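Local coordinates for putative integron gene cassette protein (Uncultured bacterium, PDB 3FUY) that is of unknown function but is encoded by a mobile integron gene cassette, a source of novel folds with distinct interaction sites, at residues I37-D41 with N42-A46; D63-L66 with D67-G71; A75-S78 with I79-T83; E160-S164 with D165-P169. One frame throughout, in Å; residues are numbered along the deposited sequence.

Contact 1 of 4, residues I37-D41 with N42-A46; sequences IRDFD and NGQFA
With chi1 at -177°, the Asp39 carboxylate swings out opposite its own backbone N, while in Asn42 CG stands beside the backbone N; the two torsions bring carboxylate and amide together on one side of the hairpin. Their planes are 74° apart, and the carboxylate is gripped twice. Asn42 ND2 gives a nearly straight bond, 2.9 Å long and in the plane of its own amide, to the syn side of Asp39 OD2 but tilted from the carboxylate plane. Asn42 N reaches Asp39 OD1 at 3.0 Å from above the carboxylate plane. Were Asp39 replaced by an alanine, both acceptors would go, and the Asn42 amide would probably be free to turn, its backbone N left without this mate. The chain turns over Phe40 to Gly43, and Gly43 with Gln44 faces Asp39 in a G1 beta bulge; Gly43 has a positive phi, a conformation to which glycine is well suited. Arg38, on the other face, bends at chi2 (63°), and NH1 meets Gln44 O at 3.2 Å from above the carbonyl plane. Asp39 N takes the same oxygen from the opposite face at 2.9 Å, while Arg38 CD rests 3.9 Å from Phe45 CD1 at the ring edge. Arg38 NH2 finds its partner in Ala57 O of the second subunit. This end of the hairpin of strands 34-39 and 44-49 packs against helix 59-79: Ile37 and Ala46 touch Met69, Gln44 binds Met69 O and Arg73, and on the other face Phe45 meets Tyr175 edge-to-face.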
loop_
_atom_site.group_PDB
_atom_site.type_symbol
_atom_site.label_atom_id
_atom_site.label_comp_id
_atom_site.label_asym_id
_atom_site.label_seq_id
_atom_site.Cartn_x
_atom_site.Cartn_y
_atom_site.Cartn_z
ATOM N N ILE B 37 3.064 -2.963 7.882
ATOM C CA ILE B 37 4.438 -3.449 7.940
ATOM C C ILE B 37 4.433 -4.969 8.004
ATOM O O ILE B 37 3.989 -5.572 8.980
ATOM C CB ILE B 37 5.182 -2.863 9.150
ATOM C CG1 ILE B 37 5.195 -1.346 9.076
ATOM C CG2 ILE B 37 6.621 -3.358 9.197
ATOM C CD1 ILE B 37 5.739 -0.692 10.392
ATOM N N ARG B 38 4.893 -5.585 6.928
ATOM C CA ARG B 38 4.930 -7.027 6.830
ATOM C C ARG B 38 6.397 -7.433 6.943
ATOM O O ARG B 38 7.193 -7.066 6.084
ATOM C CB ARG B 38 4.393 -7.436 5.446
ATOM C CG ARG B 38 4.675 -8.873 5.062
ATOM C CD ARG B 38 4.003 -9.802 6.006
ATOM N NE ARG B 38 3.900 -11.181 5.517
ATOM C CZ ARG B 38 3.983 -12.240 6.316
ATOM N NH1 ARG B 38 4.251 -12.066 7.613
ATOM N NH2 ARG B 38 3.815 -13.465 5.831
ATOM N N ASP B 39 6.747 -8.187 7.982
ATOM C CA ASP B 39 8.118 -8.699 8.162
ATOM C C ASP B 39 8.153 -10.154 7.700
ATOM O O ASP B 39 7.705 -11.045 8.412
ATOM C CB ASP B 39 8.545 -8.610 9.650
ATOM C CG ASP B 39 10.003 -9.072 9.885
ATOM O OD1 ASP B 39 10.545 -9.875 9.090
ATOM O OD2 ASP B 39 10.614 -8.634 10.883
ATOM N N PHE B 40 8.666 -10.400 6.503
ATOM C CA PHE B 40 8.677 -11.764 5.968
ATOM C C PHE B 40 9.564 -12.697 6.782
ATOM O O PHE B 40 9.141 -13.801 7.128
ATOM C CB PHE B 40 9.169 -11.771 4.519
ATOM C CG PHE B 40 8.176 -11.201 3.535
ATOM C CD1 PHE B 40 7.050 -11.932 3.159
ATOM C CD2 PHE B 40 8.381 -9.959 2.970
ATOM C CE1 PHE B 40 6.145 -11.437 2.222
ATOM C CE2 PHE B 40 7.475 -9.438 2.037
ATOM C CZ PHE B 40 6.349 -10.191 1.662
ATOM N N ASP B 41 10.788 -12.243 7.071
ATOM C CA ASP B 41 11.802 -13.071 7.701
ATOM C C ASP B 41 11.326 -13.598 9.062
ATOM O O ASP B 41 11.533 -14.763 9.389
ATOM C CB ASP B 41 13.127 -12.299 7.864
ATOM C CG ASP B 41 13.865 -12.071 6.531
ATOM O OD1 ASP B 41 13.363 -12.490 5.472
ATOM O OD2 ASP B 41 14.962 -11.469 6.557
ATOM N N ASN B 42 10.684 -12.736 9.849
ATOM C CA ASN B 42 10.199 -13.127 11.170
ATOM C C ASN B 42 8.735 -13.583 11.163
ATOM O O ASN B 42 8.199 -13.991 12.180
ATOM C CB ASN B 42 10.445 -12.006 12.184
ATOM C CG ASN B 42 11.933 -11.777 12.430
ATOM O OD1 ASN B 42 12.620 -12.664 12.935
ATOM N ND2 ASN B 42 12.441 -10.605 12.041
ATOM N N GLY B 43 8.103 -13.543 9.997
ATOM C CA GLY B 43 6.725 -13.991 9.884
ATOM C C GLY B 43 5.803 -13.173 10.783
ATOM O O GLY B 43 5.046 -13.724 11.568
ATOM N N GLN B 44 5.884 -11.848 10.680
ATOM C CA GLN B 44 5.002 -10.992 11.468
ATOM C C GLN B 44 4.321 -9.956 10.601
ATOM O O GLN B 44 4.816 -9.612 9.520
ATOM C CB GLN B 44 5.799 -10.270 12.553
ATOM C CG GLN B 44 6.275 -11.138 13.684
ATOM C CD GLN B 44 7.116 -10.324 14.664
ATOM O OE1 GLN B 44 8.244 -9.963 14.348
ATOM N NE2 GLN B 44 6.554 -10.006 15.842
ATOM N N PHE B 45 3.214 -9.419 11.106
ATOM C CA PHE B 45 2.510 -8.324 10.449
ATOM C C PHE B 45 2.049 -7.327 11.499
ATOM O O PHE B 45 1.500 -7.719 12.521
ATOM C CB PHE B 45 1.302 -8.856 9.668
ATOM C CG PHE B 45 0.641 -7.830 8.801
ATOM C CD1 PHE B 45 0.954 -7.749 7.449
ATOM C CD2 PHE B 45 -0.304 -6.954 9.320
ATOM C CE1 PHE B 45 0.341 -6.802 6.630
ATOM C CE2 PHE B 45 -0.913 -5.992 8.510
ATOM C CZ PHE B 45 -0.599 -5.929 7.160
ATOM N N ALA B 46 2.289 -6.040 11.269
ATOM C CA ALA B 46 1.761 -5.027 12.177
ATOM C C ALA B 46 1.191 -3.852 11.422
ATOM O O ALA B 46 1.666 -3.496 10.338
ATOM C CB ALA B 46 2.845 -4.552 13.149
#

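Contact 2 of 4, residues D63-L66 with D67-G71; sequences DLCL and DKMKG
Backbone hydrogen bonds one turn apart join Asp63 to Asp67, Leu64 to Lys68, Cys65 to Met69 and Leu66 to Lys70, an unbroken alpha-helical run. The apolar contacts are made chiefly by Met69, a selenomethionine. Met69 CG comes up to the carbonyl oxygen of Cys65, 3.1 Å from Cys65 O. Met69 SE then lies 3.9 Å from Leu66 CD2 and 4.1 Å from Cys65 SG; the bend at chi3 (74°) turns the terminal methyl aside. Elsewhere round the helix, Leu64 CD2 touches Lys68 CG at 3.9 Å. That same Lys68 CG lies 3.5 Å from Leu64 O, and the bend at chi2 (-52°) then carries the rest of the chain on to a salt bridge with Asp145 and hydrogen bonds to Thr151 and Leu139 O. Charge forms the third group. The carboxylates of Asp63 and Asp67 come within 4.1 Å, OD2 to OD2, with their planes 61° apart, a like-charge pair beside His147, which is hydrogen-bonded to Asp63 OD2 and touched by the Asp67 side chain. Were Asp67 an alanine, the carboxylate would be gone and a gap is likely to open beside His147. Placed across the sheet, helix 59-79 sets Leu64, Cys65 and Lys68 on Val97 and Met69 on Ile94 of strand 91-100, with Leu64 and Lys68 extending to Ala107 and Val109 of strand 106-116.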
loop_
_atom_site.group_PDB
_atom_site.type_symbol
_atom_site.label_atom_id
_atom_site.label_comp_id
_atom_site.label_asym_id
_atom_site.label_seq_id
_atom_site.Cartn_x
_atom_site.Cartn_y
_atom_site.Cartn_z
ATOM N N ASP B 63 10.707 2.664 12.745
ATOM C CA ASP B 63 11.737 1.967 13.506
ATOM C C ASP B 63 11.230 1.583 14.909
ATOM O O ASP B 63 11.526 0.499 15.412
ATOM C CB ASP B 63 13.002 2.821 13.623
ATOM C CG ASP B 63 14.203 2.007 14.068
ATOM O OD1 ASP B 63 14.562 1.056 13.354
ATOM O OD2 ASP B 63 14.771 2.298 15.141
ATOM N N LEU B 64 10.461 2.480 15.525
ATOM C CA LEU B 64 9.826 2.214 16.818
ATOM C C LEU B 64 8.921 1.002 16.674
ATOM O O LEU B 64 8.984 0.052 17.458
ATOM C CB LEU B 64 9.008 3.431 17.274
ATOM C CG LEU B 64 8.362 3.339 18.663
ATOM C CD1 LEU B 64 8.145 4.737 19.194
ATOM C CD2 LEU B 64 7.044 2.601 18.617
ATOM N N CYS B 65 8.096 1.019 15.637
ATOM C CA CYS B 65 7.219 -0.116 15.392
ATOM C C CYS B 65 8.019 -1.419 15.227
ATOM O O CYS B 65 7.680 -2.446 15.821
ATOM C CB CYS B 65 6.301 0.150 14.194
ATOM S SG CYS B 65 5.032 -1.102 13.985
ATOM N N LEU B 66 9.100 -1.375 14.447
ATOM C CA LEU B 66 9.944 -2.562 14.299
ATOM C C LEU B 66 10.513 -3.039 15.645
ATOM O O LEU B 66 10.597 -4.242 15.897
ATOM C CB LEU B 66 11.070 -2.319 13.289
ATOM C CG LEU B 66 10.606 -2.153 11.831
ATOM C CD1 LEU B 66 11.767 -1.751 10.922
ATOM C CD2 LEU B 66 9.946 -3.425 11.333
ATOM N N ASP B 67 10.911 -2.106 16.507
ATOM C CA ASP B 67 11.430 -2.502 17.813
ATOM C C ASP B 67 10.367 -3.187 18.681
ATOM O O ASP B 67 10.664 -4.171 19.363
ATOM C CB ASP B 67 12.055 -1.313 18.551
ATOM C CG ASP B 67 13.479 -1.008 18.080
ATOM O OD1 ASP B 67 14.048 -1.799 17.300
ATOM O OD2 ASP B 67 14.035 0.029 18.503
ATOM N N LYS B 68 9.133 -2.674 18.662
ATOM C CA LYS B 68 8.058 -3.315 19.415
ATOM C C LYS B 68 7.679 -4.679 18.801
ATOM O O LYS B 68 7.353 -5.624 19.517
ATOM C CB LYS B 68 6.819 -2.399 19.522
ATOM C CG LYS B 68 7.081 -1.033 20.162
ATOM C CD LYS B 68 7.789 -1.166 21.506
ATOM C CE LYS B 68 8.354 0.191 21.960
ATOM N NZ LYS B 68 8.925 0.140 23.336
HETATM N N MSE B 69 7.724 -4.786 17.475
HETATM C CA MSE B 69 7.516 -6.092 16.830
HETATM C C MSE B 69 8.555 -7.079 17.336
HETATM O O MSE B 69 8.247 -8.231 17.618
HETATM C CB MSE B 69 7.593 -5.979 15.301
HETATM C CG MSE B 69 6.476 -5.107 14.756
HETATM SE SE MSE B 69 6.647 -4.726 12.853
HETATM C CE MSE B 69 6.144 -6.467 12.127
ATOM N N LYS B 70 9.790 -6.607 17.486
ATOM C CA LYS B 70 10.833 -7.465 18.014
ATOM C C LYS B 70 10.562 -7.813 19.495
ATOM O O LYS B 70 10.764 -8.944 19.922
ATOM C CB LYS B 70 12.200 -6.809 17.852
ATOM C CG LYS B 70 13.349 -7.669 18.404
ATOM C CD LYS B 70 14.705 -7.005 18.186
ATOM C CE LYS B 70 15.834 -7.897 18.694
ATOM N NZ LYS B 70 15.659 -8.275 20.123
ATOM N N GLY B 71 10.084 -6.845 20.272
ATOM C CA GLY B 71 9.816 -7.107 21.678
ATOM C C GLY B 71 8.790 -8.225 21.845
ATOM O O GLY B 71 8.932 -9.101 22.711
#

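Contact 3 of 4, residues A75-S78 with I79-T83; sequences AQQS and IGDDT
Gln76 meets Gly80 twice, and this is the tight part of the contact. Gln76 O receives Gly80 N at 3.0 Å, closing the last helical turn, while the side-chain amide folds back so that Gln76 NE2 donates to Gly80 O at 3.2 Å, somewhat tilted from the carbonyl plane. The bend at chi2 (71°) is what brings the amide round. Gly80 leaves the helix with backbone angles at which a side chain would jam against the carbonyl O of Ile79. Over the same glutamine lies Asp82, its carboxylate stacked on the amide with planes 18° apart and Asp82 OD2 3.8 Å from Gln76 CG. A water bridges this stacked pair, donating to Gln76 OE1 and to Asp82 OD2. The exposed side is looser. There Gln77 runs beside Asp81, pointing the same way but with no direct bond between amide and carboxylate, and a second water donates to Gln77 OE1. The Gln76 amide also binds outward, OE1 to Ile92 N and NE2 to Pro90 O, tying the last turn of helix 59-79 to the start of strand 91-100 and the loop residue just before it, while Ala75 and Ile79 pack on Leu135 and Ala131 of helix 121-138.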
loop_
_atom_site.group_PDB
_atom_site.type_symbol
_atom_site.label_atom_id
_atom_site.label_comp_id
_atom_site.label_asym_id
_atom_site.label_seq_id
_atom_site.Cartn_x
_atom_site.Cartn_y
_atom_site.Cartn_z
ATOM N N ALA B 75 9.287 -11.772 23.529
ATOM C CA ALA B 75 8.403 -12.249 24.601
ATOM C C ALA B 75 7.873 -13.653 24.287
ATOM O O ALA B 75 7.818 -14.510 25.169
ATOM C CB ALA B 75 7.240 -11.263 24.857
ATOM N N GLN B 76 7.503 -13.885 23.026
ATOM C CA GLN B 76 7.018 -15.190 22.581
ATOM C C GLN B 76 8.086 -16.257 22.780
ATOM O O GLN B 76 7.812 -17.342 23.293
ATOM C CB GLN B 76 6.621 -15.147 21.101
ATOM C CG GLN B 76 6.321 -16.531 20.498
ATOM C CD GLN B 76 5.013 -17.136 21.013
ATOM O OE1 GLN B 76 3.929 -16.764 20.568
ATOM N NE2 GLN B 76 5.117 -18.088 21.936
ATOM N N GLN B 77 9.309 -15.930 22.381
ATOM C CA GLN B 77 10.433 -16.847 22.517
ATOM C C GLN B 77 10.679 -17.229 23.981
ATOM O O GLN B 77 11.083 -18.353 24.260
ATOM C CB GLN B 77 11.696 -16.245 21.880
ATOM C CG GLN B 77 12.846 -17.220 21.716
ATOM C CD GLN B 77 12.456 -18.443 20.912
ATOM O OE1 GLN B 77 11.569 -18.381 20.058
ATOM N NE2 GLN B 77 13.112 -19.569 21.186
ATOM N N SER B 78 10.424 -16.305 24.908
ATOM C CA SER B 78 10.593 -16.582 26.336
ATOM C C SER B 78 9.511 -17.503 26.882
ATOM O O SER B 78 9.722 -18.199 27.871
ATOM C CB SER B 78 10.580 -15.288 27.154
ATOM O OG SER B 78 11.773 -14.564 26.957
ATOM N N ILE B 79 8.343 -17.477 26.251
ATOM C CA ILE B 79 7.207 -18.255 26.721
ATOM C C ILE B 79 7.238 -19.658 26.149
ATOM O O ILE B 79 6.736 -20.598 26.760
ATOM C CB ILE B 79 5.877 -17.573 26.363
ATOM C CG1 ILE B 79 5.609 -16.433 27.341
ATOM C CG2 ILE B 79 4.734 -18.571 26.398
ATOM C CD1 ILE B 79 4.124 -16.141 27.571
ATOM N N GLY B 80 7.847 -19.794 24.980
ATOM C CA GLY B 80 7.946 -21.078 24.315
ATOM C C GLY B 80 8.194 -20.890 22.831
ATOM O O GLY B 80 7.717 -19.927 22.237
ATOM N N ASP B 81 8.936 -21.812 22.231
ATOM C CA ASP B 81 9.260 -21.739 20.809
ATOM C C ASP B 81 8.076 -22.063 19.893
ATOM O O ASP B 81 7.632 -23.212 19.826
ATOM C CB ASP B 81 10.410 -22.691 20.490
ATOM C CG ASP B 81 10.882 -22.560 19.063
ATOM O OD1 ASP B 81 10.684 -21.474 18.476
ATOM O OD2 ASP B 81 11.448 -23.532 18.527
ATOM N N ASP B 82 7.593 -21.060 19.158
ATOM C CA ASP B 82 6.415 -21.237 18.304
ATOM C C ASP B 82 6.718 -21.831 16.926
ATOM O O ASP B 82 5.845 -21.863 16.062
ATOM C CB ASP B 82 5.648 -19.917 18.140
ATOM C CG ASP B 82 6.481 -18.830 17.468
ATOM O OD1 ASP B 82 7.720 -18.963 17.408
ATOM O OD2 ASP B 82 5.901 -17.830 17.001
ATOM N N THR B 83 7.946 -22.296 16.713
ATOM C CA THR B 83 8.282 -22.956 15.448
ATOM C C THR B 83 8.088 -24.478 15.504
ATOM O O THR B 83 7.592 -25.082 14.548
ATOM C CB THR B 83 9.715 -22.613 14.960
ATOM O OG1 THR B 83 10.659 -22.884 16.000
ATOM C CG2 THR B 83 9.808 -21.145 14.552
HETATM O O HOH W 1 3.589 -17.120 17.847
HETATM O O HOH W 2 9.017 -18.390 19.372
#

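Contact 4 of 4, residues E160-S164 with D165-P169; sequences ELLSS and DSFHP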
loop_
_atom_site.group_PDB
_atom_site.type_symbol
_atom_site.label_atom_id
_atom_site.label_comp_id
_atom_site.label_asym_id
_atom_site.label_seq_id
_atom_site.Cartn_x
_atom_site.Cartn_y
_atom_site.Cartn_z
ATOM N N GLU B 160 -8.400 -20.911 20.167
ATOM C CA GLU B 160 -8.436 -21.472 18.838
ATOM C C GLU B 160 -7.940 -22.891 18.955
ATOM O O GLU B 160 -7.123 -23.194 19.812
ATOM C CB GLU B 160 -7.505 -20.689 17.908
ATOM C CG GLU B 160 -7.870 -19.225 17.723
ATOM C CD GLU B 160 -9.012 -19.030 16.746
ATOM O OE1 GLU B 160 -9.555 -20.041 16.254
ATOM O OE2 GLU B 160 -9.372 -17.866 16.474
ATOM N N LEU B 161 -8.432 -23.771 18.094
ATOM C CA LEU B 161 -7.878 -25.101 18.027
ATOM C C LEU B 161 -6.576 -24.969 17.253
ATOM O O LEU B 161 -6.590 -24.714 16.049
ATOM C CB LEU B 161 -8.850 -26.036 17.310
ATOM C CG LEU B 161 -8.483 -27.519 17.295
ATOM C CD1 LEU B 161 -8.265 -28.028 18.707
ATOM C CD2 LEU B 161 -9.574 -28.321 16.593
ATOM N N LEU B 162 -5.450 -25.133 17.936
ATOM C CA LEU B 162 -4.165 -24.777 17.348
ATOM C C LEU B 162 -3.707 -25.737 16.241
ATOM O O LEU B 162 -2.790 -25.422 15.474
ATOM C CB LEU B 162 -3.093 -24.667 18.428
ATOM C CG LEU B 162 -3.338 -23.640 19.532
ATOM C CD1 LEU B 162 -2.115 -23.582 20.402
ATOM C CD2 LEU B 162 -3.641 -22.269 18.966
ATOM N N SER B 163 -4.346 -26.899 16.158
ATOM C CA SER B 163 -3.963 -27.889 15.159
ATOM C C SER B 163 -4.826 -27.787 13.901
ATOM O O SER B 163 -4.544 -28.429 12.897
ATOM C CB SER B 163 -4.035 -29.298 15.753
ATOM O OG SER B 163 -5.374 -29.646 16.042
ATOM N N SER B 164 -5.874 -26.976 13.961
ATOM C CA SER B 164 -6.774 -26.802 12.827
ATOM C C SER B 164 -6.065 -26.227 11.591
ATOM O O SER B 164 -5.227 -25.326 11.700
ATOM C CB SER B 164 -7.951 -25.908 13.218
ATOM O OG SER B 164 -8.763 -25.614 12.093
ATOM N N ASP B 165 -6.394 -26.758 10.415
ATOM C CA ASP B 165 -5.852 -26.218 9.173
ATOM C C ASP B 165 -6.345 -24.792 8.963
ATOM O O ASP B 165 -5.762 -24.034 8.197
ATOM C CB ASP B 165 -6.255 -27.084 7.973
ATOM C CG ASP B 165 -5.415 -28.341 7.846
ATOM O OD1 ASP B 165 -4.478 -28.526 8.649
ATOM O OD2 ASP B 165 -5.691 -29.151 6.931
ATOM N N SER B 166 -7.422 -24.423 9.648
ATOM C CA SER B 166 -7.982 -23.082 9.510
ATOM C C SER B 166 -7.228 -22.037 10.330
ATOM O O SER B 166 -7.461 -20.840 10.171
ATOM C CB SER B 166 -9.459 -23.063 9.912
ATOM O OG SER B 166 -10.291 -23.545 8.868
ATOM N N PHE B 167 -6.333 -22.488 11.206
ATOM C CA PHE B 167 -5.665 -21.575 12.130
ATOM C C PHE B 167 -4.298 -21.075 11.661
ATOM O O PHE B 167 -3.433 -21.861 11.266
ATOM C CB PHE B 167 -5.495 -22.209 13.515
ATOM C CG PHE B 167 -4.611 -21.403 14.427
ATOM C CD1 PHE B 167 -5.082 -20.238 15.006
ATOM C CD2 PHE B 167 -3.301 -21.785 14.664
ATOM C CE1 PHE B 167 -4.263 -19.476 15.826
ATOM C CE2 PHE B 167 -2.479 -21.022 15.477
ATOM C CZ PHE B 167 -2.958 -19.874 16.053
ATOM N N HIS B 168 -4.119 -19.760 11.718
ATOM C CA HIS B 168 -2.802 -19.136 11.607
ATOM C C HIS B 168 -2.756 -17.977 12.618
ATOM O O HIS B 168 -3.720 -17.227 12.735
ATOM C CB HIS B 168 -2.563 -18.636 10.177
ATOM C CG HIS B 168 -1.163 -18.163 9.921
ATOM N ND1 HIS B 168 -0.663 -16.994 10.457
ATOM C CD2 HIS B 168 -0.161 -18.698 9.182
ATOM C CE1 HIS B 168 0.590 -16.834 10.065
ATOM N NE2 HIS B 168 0.916 -17.850 9.284
ATOM N N PRO B 169 -1.645 -17.839 13.362
ATOM C CA PRO B 169 -1.576 -16.810 14.413
ATOM C C PRO B 169 -1.756 -15.382 13.910
ATOM O O PRO B 169 -2.085 -14.518 14.723
ATOM C CB PRO B 169 -0.157 -16.976 14.974
ATOM C CG PRO B 169 0.239 -18.367 14.627
ATOM C CD PRO B 169 -0.423 -18.657 13.311
HETATM O O HOH W 3 -2.484 -24.556 12.068
#
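The Phe167 ring is covered on both faces: Leu162 CD2 stands 3.8 Å above one, offset toward the rim, and Pro169 N lies 3.6 Å above the opposite one. The leucine methyl makes a CH-pi contact 22° off the ring normal, the two side chains running side by side. Glu160 CB comes in obliquely, 3.8 Å from Phe167 CD1. A first torsion of 170° in Phe167 turns the ring back against Glu160 and Leu162. The turns themselves are polar. A type I turn from Leu161 to Ser164 is followed at once by another from Ser164 to Phe167, where Phe167 N reaches Ser164 O at 3.1 Å. Ser164 serves the second turn a further time: its OG accepts Ser166 N at 3.0 Å, an ST turn. A water donates to Ser164 O at 2.9 Å and to Phe167 O, linking the carbonyls of the first and last residues of the second turn. Glu160 OE2 is hydrogen-bonded to Tyr174, and Asp165 OD2 to His103 of the second subunit. The loop follows strand 150-160, with Glu160, Leu162 and Phe167 resting on Ile114 of strand 106-116, and Leu162 and Phe167 meeting His91 of strand 91-100.

The four contacts illustrate how local chain reversals and helical turns are fixed by different chemistry according to depth. Contact 1 is buried, contacts 2 and 3 are both partly buried, and contact 4 is at the surface. Contacts 1 and 2 touch each other, since the hairpin of contact 1 lies against the helix of contact 2. Contacts 2 and 3 share helix 59-79, one in its body, held by regular backbone bonds and apolar side chains, the other at its C-terminal end, where a side-chain amide and waters add to the last backbone bond. Contact 4 joins a covered aromatic ring to serine-based turns. Contacts 1 and 4 both reach the second subunit, while contacts 2 and 3 stay within their own chain.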